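Local coordinates for putative transcription protein (Pseudomonas aeruginosa PAO1, PDB 4GCV), which probably binds DNA as a transcriptional regulator of the HxlR-like helix-turn-helix family, with a putative role in sensing oxidative stress, at residues B[38-43]-B[75-80]. The protein carries 2 engineered substitutions. Residues are numbered along the deposited sequence; the frame is centred on the assembly and turned at random.
Sequences RFDEFS and PLRYQY. With GOL (glycerol), chain S.
In the winged helix-turn-helix domain, F42 of helix 39-46 and Y80 of strand 76-82 meet where the beta hairpin that forms the wing joins the helical core. CE2 of F42 lies 4.2 Å from CB of Y80, an oblique apolar contact between two buried aromatics. F42 also packs on I28 and A32 of helix 23-33 and on L53; phenylalanine suits this buried apolar setting because its ring has no polar atom needing a partner. With CG anti to its backbone N (chi1 -171°), F39 lays its ring against L53, T54 and L57 of helix 50-62. Farther out along the strand, the contact is polar. OD2 of D40 approaches the guanidinium of R77 at its edge, 3.8 Å from NH2, a long salt bridge with the two planes 76° apart. A water accepts from both D40 N and R77 NH2, joining the residues a second time. Bends at chi2 and chi3 fold R77 round a glycerol, probably from the crystallisation liquor, whose C1 lies over one guanidinium face. R38 N donates to the anti lone pair of E41 OE1, 2.9 Å away. F39 N and Y78 O, 4.5 Å apart and too far for a direct hydrogen bond, are bridged by glycerol O3, which accepts from the amide and donates to the carbonyl.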
loop_
_atom_site.group_PDB
_atom_site.type_symbol
_atom_site.label_atom_id
_atom_site.label_comp_id
_atom_site.label_asym_id
_atom_site.label_seq_id
_atom_site.Cartn_x
_atom_site.Cartn_y
_atom_site.Cartn_z
ATOM N N ARG B 38 -22.267 9.581 1.521
ATOM C CA ARG B 38 -22.800 10.492 0.504
ATOM C C ARG B 38 -21.764 11.486 0.013
ATOM O O ARG B 38 -20.924 11.932 0.777
ATOM C CB ARG B 38 -24.012 11.210 1.045
ATOM C CG ARG B 38 -25.229 10.285 1.024
ATOM C CD ARG B 38 -25.981 10.296 2.347
ATOM N NE ARG B 38 -26.060 11.620 2.968
ATOM C CZ ARG B 38 -26.255 11.828 4.276
ATOM N NH1 ARG B 38 -26.379 10.789 5.113
ATOM N NH2 ARG B 38 -26.314 13.074 4.756
ATOM N N PHE B 39 -21.821 11.807 -1.270
ATOM C CA PHE B 39 -20.865 12.658 -1.893
ATOM C C PHE B 39 -20.606 13.905 -1.046
ATOM O O PHE B 39 -19.436 14.261 -0.820
ATOM C CB PHE B 39 -21.348 13.067 -3.271
ATOM C CG PHE B 39 -20.305 13.793 -4.092
ATOM C CD1 PHE B 39 -20.216 15.193 -4.056
ATOM C CD2 PHE B 39 -19.458 13.085 -4.939
ATOM C CE1 PHE B 39 -19.278 15.859 -4.828
ATOM C CE2 PHE B 39 -18.516 13.751 -5.728
ATOM C CZ PHE B 39 -18.421 15.129 -5.672
ATOM N N ASP B 40 -21.676 14.556 -0.568
ATOM C CA ASP B 40 -21.493 15.773 0.217
ATOM C C ASP B 40 -20.799 15.583 1.567
ATOM O O ASP B 40 -20.036 16.463 1.988
ATOM C CB ASP B 40 -22.784 16.581 0.354
ATOM C CG ASP B 40 -23.046 17.466 -0.873
ATOM O OD1 ASP B 40 -22.167 17.552 -1.768
ATOM O OD2 ASP B 40 -24.142 18.050 -0.960
ATOM N N GLU B 41 -21.052 14.447 2.229
ATOM C CA GLU B 41 -20.297 14.054 3.424
ATOM C C GLU B 41 -18.838 14.041 3.072
ATOM O O GLU B 41 -18.048 14.679 3.727
ATOM C CB GLU B 41 -20.711 12.667 3.943
ATOM C CG GLU B 41 -22.085 12.634 4.595
ATOM C CD GLU B 41 -22.512 11.237 5.061
ATOM O OE1 GLU B 41 -22.423 10.230 4.293
ATOM O OE2 GLU B 41 -22.962 11.173 6.228
ATOM N N PHE B 42 -18.455 13.336 2.023
ATOM C CA PHE B 42 -17.039 13.338 1.697
ATOM C C PHE B 42 -16.514 14.757 1.419
ATOM O O PHE B 42 -15.435 15.110 1.849
ATOM C CB PHE B 42 -16.724 12.404 0.541
ATOM C CG PHE B 42 -16.922 10.946 0.859
ATOM C CD1 PHE B 42 -15.968 10.242 1.593
ATOM C CD2 PHE B 42 -18.033 10.246 0.370
ATOM C CE1 PHE B 42 -16.154 8.859 1.863
ATOM C CE2 PHE B 42 -18.203 8.868 0.630
ATOM C CZ PHE B 42 -17.282 8.185 1.379
ATOM N N SER B 43 -17.298 15.567 0.722
ATOM C CA SER B 43 -16.811 16.841 0.266
ATOM C C SER B 43 -16.532 17.721 1.449
ATOM O O SER B 43 -15.473 18.302 1.498
ATOM C CB SER B 43 -17.792 17.534 -0.704
ATOM O OG SER B 43 -17.097 18.501 -1.516
ATOM N N PRO B 75 -32.866 14.482 -8.156
ATOM C CA PRO B 75 -31.858 13.709 -8.886
ATOM C C PRO B 75 -31.464 12.374 -8.236
ATOM O O PRO B 75 -31.347 12.271 -6.999
ATOM C CB PRO B 75 -30.655 14.667 -8.931
ATOM C CG PRO B 75 -30.755 15.446 -7.658
ATOM C CD PRO B 75 -32.252 15.594 -7.398
ATOM N N LEU B 76 -31.283 11.369 -9.093
ATOM C CA LEU B 76 -30.685 10.090 -8.724
ATOM C C LEU B 76 -29.284 10.338 -8.195
ATOM O O LEU B 76 -28.427 10.887 -8.884
ATOM C CB LEU B 76 -30.655 9.157 -9.941
ATOM C CG LEU B 76 -30.038 7.747 -10.000
ATOM C CD1 LEU B 76 -28.583 7.784 -9.657
ATOM C CD2 LEU B 76 -30.777 6.684 -9.169
ATOM N N ARG B 77 -29.066 9.951 -6.951
ATOM C CA ARG B 77 -27.786 10.144 -6.328
ATOM C C ARG B 77 -27.295 8.789 -5.806
ATOM O O ARG B 77 -28.095 7.869 -5.630
ATOM C CB ARG B 77 -27.920 11.179 -5.212
ATOM C CG ARG B 77 -28.357 12.593 -5.683
ATOM C CD ARG B 77 -27.150 13.469 -6.137
ATOM N NE ARG B 77 -26.396 14.051 -5.009
ATOM C CZ ARG B 77 -26.558 15.299 -4.551
ATOM N NH1 ARG B 77 -27.437 16.112 -5.132
ATOM N NH2 ARG B 77 -25.843 15.737 -3.512
ATOM N N TYR B 78 -25.982 8.667 -5.581
ATOM C CA TYR B 78 -25.415 7.421 -5.072
ATOM C C TYR B 78 -24.673 7.664 -3.776
ATOM O O TYR B 78 -24.123 8.743 -3.565
ATOM C CB TYR B 78 -24.460 6.782 -6.080
ATOM C CG TYR B 78 -25.096 6.347 -7.382
ATOM C CD1 TYR B 78 -25.774 5.123 -7.485
ATOM C CD2 TYR B 78 -25.007 7.151 -8.522
ATOM C CE1 TYR B 78 -26.365 4.734 -8.679
ATOM C CE2 TYR B 78 -25.586 6.773 -9.719
ATOM C CZ TYR B 78 -26.272 5.562 -9.792
ATOM O OH TYR B 78 -26.864 5.196 -10.980
ATOM N N GLN B 79 -24.661 6.652 -2.913
ATOM C CA GLN B 79 -23.718 6.554 -1.807
ATOM C C GLN B 79 -22.631 5.533 -2.169
ATOM O O GLN B 79 -22.815 4.728 -3.116
ATOM C CB GLN B 79 -24.410 6.082 -0.540
ATOM C CG GLN B 79 -25.205 4.773 -0.706
ATOM C CD GLN B 79 -26.145 4.508 0.480
ATOM O OE1 GLN B 79 -26.233 5.323 1.409
ATOM N NE2 GLN B 79 -26.847 3.363 0.452
ATOM N N TYR B 80 -21.544 5.545 -1.387
ATOM C CA TYR B 80 -20.343 4.771 -1.683
ATOM C C TYR B 80 -19.991 3.967 -0.468
ATOM O O TYR B 80 -19.684 4.516 0.587
ATOM C CB TYR B 80 -19.163 5.713 -2.035
ATOM C CG TYR B 80 -19.468 6.566 -3.215
ATOM C CD1 TYR B 80 -20.282 7.677 -3.093
ATOM C CD2 TYR B 80 -19.013 6.233 -4.462
ATOM C CE1 TYR B 80 -20.618 8.447 -4.208
ATOM C CE2 TYR B 80 -19.317 7.006 -5.579
ATOM C CZ TYR B 80 -20.111 8.105 -5.440
ATOM O OH TYR B 80 -20.449 8.852 -6.529
HETATM C C1 GOL S . -27.478 12.992 -1.980
HETATM O O1 GOL S . -28.754 12.688 -1.451
HETATM C C2 GOL S . -26.489 11.829 -1.821
HETATM O O2 GOL S . -27.189 10.609 -1.762
HETATM C C3 GOL S . -25.476 11.793 -2.983
HETATM O O3 GOL S . -24.273 11.097 -2.688
HETATM O O HOH W 1 -24.557 14.535 -1.629
#